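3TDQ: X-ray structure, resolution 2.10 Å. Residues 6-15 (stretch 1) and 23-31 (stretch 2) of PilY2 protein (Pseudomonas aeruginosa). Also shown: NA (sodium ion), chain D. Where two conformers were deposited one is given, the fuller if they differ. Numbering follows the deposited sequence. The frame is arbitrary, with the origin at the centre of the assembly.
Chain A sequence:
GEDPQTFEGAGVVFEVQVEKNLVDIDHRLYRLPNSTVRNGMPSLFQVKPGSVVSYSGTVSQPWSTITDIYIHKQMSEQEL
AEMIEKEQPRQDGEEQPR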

ATOM      1  N   THR A   6       7.538 -16.166  -1.521  1.00 27.66           N
ATOM      2  CA  THR A   6       6.972 -14.857  -1.185  1.00 27.03           C
ATOM      3  C   THR A   6       5.714 -15.086  -0.360  1.00 30.08           C
ATOM      4  O   THR A   6       5.111 -16.170  -0.368  1.00 29.75           O
ATOM      5  N   PHE A   7       5.313 -14.066   0.366  1.00 26.16           N
ATOM      6  CA  PHE A   7       4.086 -14.154   1.160  1.00 26.31           C
ATOM      7  C   PHE A   7       3.385 -12.795   1.170  1.00 31.04           C
ATOM      8  O   PHE A   7       4.016 -11.764   0.935  1.00 29.96           O
ATOM      9  N   GLU A   8       2.098 -12.799   1.504  1.00 28.45           N
ATOM     10  CA  GLU A   8       1.307 -11.597   1.652  1.00 28.55           C
ATOM     11  C   GLU A   8       0.265 -11.837   2.731  1.00 32.81           C
ATOM     12  O   GLU A   8      -0.281 -12.933   2.839  1.00 33.44           O
ATOM     13  N   GLY A   9      -0.021 -10.806   3.505  1.00 26.63           N
ATOM     14  CA  GLY A   9      -1.052 -10.881   4.533  1.00 25.83           C
ATOM     15  C   GLY A   9      -1.601  -9.526   4.903  1.00 29.36           C
ATOM     16  O   GLY A   9      -1.250  -8.511   4.293  1.00 27.02           O
ATOM     17  N   ALA A  10      -2.473  -9.512   5.914  1.00 27.54           N
ATOM     18  CA  ALA A  10      -3.070  -8.300   6.468  1.00 27.56           C
ATOM     19  C   ALA A  10      -3.407  -8.530   7.923  1.00 31.40           C
ATOM     20  O   ALA A  10      -3.709  -9.650   8.313  1.00 31.29           O
ATOM     21  N   GLY A  11      -3.289  -7.491   8.733  1.00 26.48           N
ATOM     22  CA  GLY A  11      -3.598  -7.609  10.151  1.00 25.86           C
ATOM     23  C   GLY A  11      -3.442  -6.316  10.911  1.00 28.27           C
ATOM     24  O   GLY A  11      -3.502  -5.232  10.332  1.00 28.38           O
ATOM     25  N   VAL A  12      -3.282  -6.441  12.219  1.00 25.73           N
ATOM     26  CA  VAL A  12      -3.130  -5.328  13.154  1.00 24.40           C
ATOM     27  C   VAL A  12      -1.762  -5.444  13.820  1.00 27.58           C
ATOM     28  O   VAL A  12      -1.411  -6.517  14.305  1.00 25.93           O
ATOM     29  N   VAL A  13      -1.008  -4.337  13.866  1.00 25.33           N
ATOM     30  CA  VAL A  13       0.283  -4.293  14.559  1.00 24.80           C
ATOM     31  C   VAL A  13       0.003  -4.251  16.075  1.00 29.71           C
ATOM     32  O   VAL A  13      -0.783  -3.422  16.533  1.00 29.39           O
ATOM     33  N   PHE A  14       0.635  -5.130  16.848  1.00 27.82           N
ATOM     34  CA  PHE A  14       0.484  -5.135  18.305  1.00 27.39           C
ATOM     35  C   PHE A  14       1.710  -4.511  18.983  1.00 32.79           C
ATOM     36  O   PHE A  14       1.572  -3.862  20.017  1.00 33.66           O
ATOM     37  N   GLU A  15       2.882  -4.644  18.372  1.00 28.25           N
ATOM     38  CA  GLU A  15       4.140  -4.095  18.885  1.00 28.02           C
ATOM     39  C   GLU A  15       5.148  -3.943  17.781  1.00 30.03           C
ATOM     40  O   GLU A  15       5.074  -4.628  16.757  1.00 27.83           O
ATOM     41  N   VAL A  23       8.559  -6.546  13.889  1.00 23.47           N
ATOM     42  CA  VAL A  23       7.197  -6.074  13.975  1.00 23.68           C
ATOM     43  C   VAL A  23       6.313  -7.287  14.330  1.00 28.44           C
ATOM     44  O   VAL A  23       6.479  -8.393  13.799  1.00 27.43           O
ATOM     45  N   ASP A  24       5.430  -7.065  15.282  1.00 26.11           N
ATOM     46  CA  ASP A  24       4.473  -8.060  15.751  1.00 25.39           C
ATOM     47  C   ASP A  24       3.106  -7.695  15.154  1.00 28.34           C
ATOM     48  O   ASP A  24       2.535  -6.643  15.472  1.00 27.70           O
ATOM     49  N   ILE A  25       2.604  -8.570  14.284  1.00 25.20           N
ATOM     50  CA  ILE A  25       1.308  -8.436  13.605  1.00 24.96           C
ATOM     51  C   ILE A  25       0.475  -9.660  13.966  1.00 28.87           C
ATOM     52  O   ILE A  25       0.878 -10.786  13.641  1.00 27.70           O
ATOM     53  N   ASP A  26      -0.673  -9.449  14.661  1.00 26.69           N
ATOM     54  CA  ASP A  26      -1.579 -10.539  15.091  1.00 26.87           C
ATOM     55  C   ASP A  26      -0.801 -11.649  15.846  1.00 32.11           C
ATOM     56  O   ASP A  26      -1.095 -12.835  15.680  1.00 31.73           O
ATOM     57  N   HIS A  27       0.190 -11.247  16.677  1.00 27.80           N
ATOM     58  CA  HIS A  27       0.999 -12.128  17.541  1.00 28.14           C
ATOM     59  C   HIS A  27       1.980 -13.016  16.770  1.00 29.41           C
ATOM     60  O   HIS A  27       2.534 -13.943  17.358  1.00 28.69           O
ATOM     61  N   ARG A  28       2.218 -12.723  15.481  1.00 25.99           N
ATOM     62  CA  ARG A  28       3.273 -13.361  14.673  1.00 26.00           C
ATOM     63  C   ARG A  28       4.398 -12.337  14.517  1.00 29.50           C
ATOM     64  O   ARG A  28       4.119 -11.137  14.555  1.00 29.79           O
ATOM     65  N   LEU A  29       5.643 -12.779  14.340  1.00 25.06           N
ATOM     66  CA  LEU A  29       6.775 -11.844  14.190  1.00 24.24           C
ATOM     67  C   LEU A  29       7.354 -11.877  12.799  1.00 29.20           C
ATOM     68  O   LEU A  29       7.451 -12.938  12.168  1.00 26.17           O
ATOM     69  N   TYR A  30       7.725 -10.677  12.316  1.00 25.55           N
ATOM     70  CA  TYR A  30       8.320 -10.488  11.023  1.00 24.78           C
ATOM     71  C   TYR A  30       9.504  -9.576  11.128  1.00 29.06           C
ATOM     72  O   TYR A  30       9.505  -8.676  11.974  1.00 28.32           O
ATOM     73  N   ARG A  31      10.481  -9.760  10.236  1.00 24.75           N
ATOM     74  CA  ARG A  31      11.614  -8.854  10.159  0.50 25.03           C
ATOM     75  C   ARG A  31      11.159  -7.660   9.340  1.00 28.94           C
ATOM     76  O   ARG A  31      10.555  -7.845   8.284  1.00 27.79           O
TER

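Stretch 1 is a continuous strand that meets stretch 2 mainly through its second half, and the two bury 525 Å² between them. Thr6 lies out of reach of stretch 2; its chi1 is p, and it chelates the sodium ion through Thr6 O (2.4 Å) and Thr6 OG1 (2.8 Å), with three waters and one atom from elsewhere in the structure completing the site. Phe7, also p, points toward stretch 2 and meets Tyr30 (m), with Phe7 CE2 3.7 Å from Tyr30 CE2. The ring planes lie 19° apart but are slid, so they barely overlap.

Ala10 turns its methyl away, yet its carbonyl is tied to Asp26 by a water that donates to Ala10 O and to Asp26 OD2, both at 2.8 Å. At Gly11 the absence of a side chain matters: a CB would clash with Asp26 OD2 and Ile25 CG2, whereas Gly11 CA lies 3.4 Å from Asp26 OD2. Asp26 (m) starts away from stretch 1, but its carboxylate returns to accept a hydrogen bond from Val12 N to Asp26 OD1 (3.1 Å), while Asp26 N donates to Val12 O (3.0 Å).

Val13 (t) shares a sheet face with Ile25 (m, t) and packs its CG2 4.1 Å from Ile25 CG1; Val13 CG1 reaches Val23 CG2 at 3.8 Å, extending this buried apolar patch. Phe14 (m) covers the turn. One ring face receives His27, whose CE1 is 3.6 Å from Phe14 CE2, with the planes oblique at 44°, and Phe14 CB lies 3.7 Å from Asp24 OD1. That same oxygen accepts a weak hydrogen bond from His27 N (3.1 Å to Asp24 OD1). Beyond a bulge, Glu15 (m, m) pairs with Asp24 (t) on the other face, Asp24 N donating to Glu15 O at 2.9 Å, while the Glu15 carboxylate leads away.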

ATOM      1  CB  THR A   6       6.681 -13.989  -2.427  1.00 34.58           C
ATOM      2  OG1 THR A   6       5.684 -14.651  -3.199  1.00 34.26           O
ATOM      3  CG2 THR A   6       7.932 -13.710  -3.276  1.00 33.04           C
ATOM      4  CB  PHE A   7       4.390 -14.640   2.598  1.00 26.80           C
ATOM      5  CG  PHE A   7       5.077 -13.590   3.428  1.00 27.78           C
ATOM      6  CD1 PHE A   7       6.465 -13.427   3.370  1.00 30.81           C
ATOM      7  CD2 PHE A   7       4.332 -12.738   4.242  1.00 29.28           C
ATOM      8  CE1 PHE A   7       7.091 -12.438   4.123  1.00 31.50           C
ATOM      9  CE2 PHE A   7       4.947 -11.746   4.979  1.00 32.01           C
ATOM     10  CZ  PHE A   7       6.328 -11.608   4.930  1.00 30.81           C
ATOM     11  CB  GLU A   8       0.640 -11.192   0.324  1.00 30.71           C
ATOM     12  CG  GLU A   8      -0.237  -9.955   0.443  1.00 44.36           C
ATOM     13  CD  GLU A   8      -0.731  -9.396  -0.874  1.00 61.61           C
ATOM     14  OE1 GLU A   8      -1.238 -10.172  -1.715  1.00 51.75           O
ATOM     15  OE2 GLU A   8      -0.576  -8.172  -1.078  1.00 52.98           O
ATOM     16  CB  ALA A  10      -4.312  -7.891   5.686  1.00 28.77           C
ATOM     17  CB  VAL A  12      -4.287  -5.302  14.213  1.00 27.46           C
ATOM     18  CG1 VAL A  12      -4.127  -4.136  15.190  1.00 26.98           C
ATOM     19  CG2 VAL A  12      -5.674  -5.256  13.547  1.00 26.71           C
ATOM     20  CB  VAL A  13       1.160  -3.078  14.099  1.00 27.75           C
ATOM     21  CG1 VAL A  13       2.465  -3.000  14.891  1.00 27.08           C
ATOM     22  CG2 VAL A  13       1.451  -3.125  12.594  1.00 26.83           C
ATOM     23  CB  PHE A  14       0.245  -6.560  18.825  1.00 29.06           C
ATOM     24  CG  PHE A  14      -1.198  -6.991  18.654  1.00 30.52           C
ATOM     25  CD1 PHE A  14      -1.682  -7.383  17.409  1.00 33.13           C
ATOM     26  CD2 PHE A  14      -2.071  -7.008  19.738  1.00 33.22           C
ATOM     27  CE1 PHE A  14      -3.020  -7.761  17.247  1.00 33.70           C
ATOM     28  CE2 PHE A  14      -3.402  -7.402  19.577  1.00 35.54           C
ATOM     29  CZ  PHE A  14      -3.867  -7.765  18.329  1.00 32.72           C
ATOM     30  CB  GLU A  15       4.760  -5.004  19.988  1.00 29.84           C
ATOM     31  CG  GLU A  15       4.291  -4.745  21.409  1.00 45.97           C
ATOM     32  CD  GLU A  15       4.224  -3.303  21.895  1.00 72.08           C
ATOM     33  OE1 GLU A  15       5.113  -2.490  21.539  1.00 57.54           O
ATOM     34  OE2 GLU A  15       3.262  -2.989  22.634  1.00 66.72           O
ATOM     35  CB  VAL A  23       6.728  -5.288  12.722  1.00 27.00           C
ATOM     36  CG1 VAL A  23       6.554  -6.193  11.500  1.00 26.23           C
ATOM     37  CG2 VAL A  23       5.433  -4.526  13.003  1.00 26.78           C
ATOM     38  CB  ASP A  24       4.480  -8.067  17.292  1.00 25.95           C
ATOM     39  CG  ASP A  24       3.354  -8.751  18.030  1.00 30.74           C
ATOM     40  OD1 ASP A  24       2.399  -9.231  17.367  1.00 31.22           O
ATOM     41  OD2 ASP A  24       3.399  -8.763  19.272  1.00 33.46           O
ATOM     42  CB  ILE A  25       1.473  -8.276  12.051  1.00 26.76           C
ATOM     43  CG1 ILE A  25       2.344  -7.040  11.703  1.00 26.27           C
ATOM     44  CG2 ILE A  25       0.097  -8.189  11.349  1.00 27.13           C
ATOM     45  CD1 ILE A  25       2.831  -7.016  10.253  1.00 26.37           C
ATOM     46  CB  ASP A  26      -2.359 -11.149  13.899  1.00 28.36           C
ATOM     47  CG  ASP A  26      -3.264 -10.188  13.111  1.00 38.14           C
ATOM     48  OD1 ASP A  26      -3.612  -9.117  13.650  1.00 36.82           O
ATOM     49  OD2 ASP A  26      -3.643 -10.535  11.968  1.00 44.45           O
ATOM     50  CB  HIS A  27       0.114 -12.971  18.494  1.00 29.73           C
ATOM     51  CG  HIS A  27      -1.015 -12.179  19.071  1.00 34.00           C
ATOM     52  ND1 HIS A  27      -0.784 -11.114  19.930  1.00 36.19           N
ATOM     53  CD2 HIS A  27      -2.344 -12.263  18.822  1.00 36.60           C
ATOM     54  CE1 HIS A  27      -1.978 -10.608  20.200  1.00 36.31           C
ATOM     55  NE2 HIS A  27      -2.948 -11.274  19.560  1.00 36.88           N
ATOM     56  CB  ARG A  28       2.764 -13.833  13.298  1.00 24.32           C
ATOM     57  CG  ARG A  28       1.963 -15.140  13.322  1.00 32.45           C
ATOM     58  CD  ARG A  28       0.523 -14.931  13.729  1.00 43.49           C
ATOM     59  NE  ARG A  28      -0.226 -16.188  13.758  1.00 46.72           N
ATOM     60  CZ  ARG A  28      -1.458 -16.315  14.234  1.00 54.16           C
ATOM     61  NH1 ARG A  28      -2.088 -15.267  14.757  1.00 39.55           N
ATOM     62  NH2 ARG A  28      -2.059 -17.496  14.222  1.00 40.56           N
ATOM     63  CB  LEU A  29       7.898 -12.161  15.191  1.00 25.14           C
ATOM     64  CG  LEU A  29       7.571 -11.913  16.668  1.00 29.11           C
ATOM     65  CD1 LEU A  29       8.656 -12.437  17.522  1.00 29.60           C
ATOM     66  CD2 LEU A  29       7.410 -10.413  16.961  1.00 27.80           C
ATOM     67  CB  TYR A  30       7.301  -9.816  10.056  1.00 25.24           C
ATOM     68  CG  TYR A  30       6.032 -10.604   9.853  1.00 25.45           C
ATOM     69  CD1 TYR A  30       4.951 -10.460  10.726  1.00 25.55           C
ATOM     70  CD2 TYR A  30       5.920 -11.527   8.810  1.00 26.17           C
ATOM     71  CE1 TYR A  30       3.792 -11.217  10.575  1.00 27.16           C
ATOM     72  CE2 TYR A  30       4.753 -12.279   8.642  1.00 27.84           C
ATOM     73  CZ  TYR A  30       3.690 -12.112   9.526  1.00 33.70           C
ATOM     74  OH  TYR A  30       2.531 -12.836   9.408  1.00 36.72           O
ATOM     75  CB  ARG A  31      12.846  -9.536   9.520  0.50 26.32           C
ATOM     76  CG  ARG A  31      14.105  -8.651   9.458  0.50 30.51           C
ATOM     77  CD  ARG A  31      14.846  -8.577  10.795  0.50 37.21           C
ATOM     78  NE  ARG A  31      15.225  -9.908  11.270  0.50 40.54           N
ATOM     79  CZ  ARG A  31      15.528 -10.200  12.526  0.50 49.23           C
ATOM     80  NH1 ARG A  31      15.526  -9.254  13.455  0.50 39.51           N
ATOM     81  NH2 ARG A  31      15.837 -11.444  12.864  0.50 33.45           N
TER
HETATM   82 NA    NA D 117       3.748 -16.464  -2.286  1.00 49.97          NA
HETATM   83  O   HOH W   1      -1.964 -11.181   9.791  1.00 46.42           O
HETATM   84  O   HOH W   2       2.800 -15.873  -4.652  1.00 63.44           O
HETATM   85  O   HOH W   3       2.514 -18.342  -1.556  1.00 53.87           O
HETATM   86  O   HOH W   4       2.370 -14.100  -2.039  1.00 51.26           O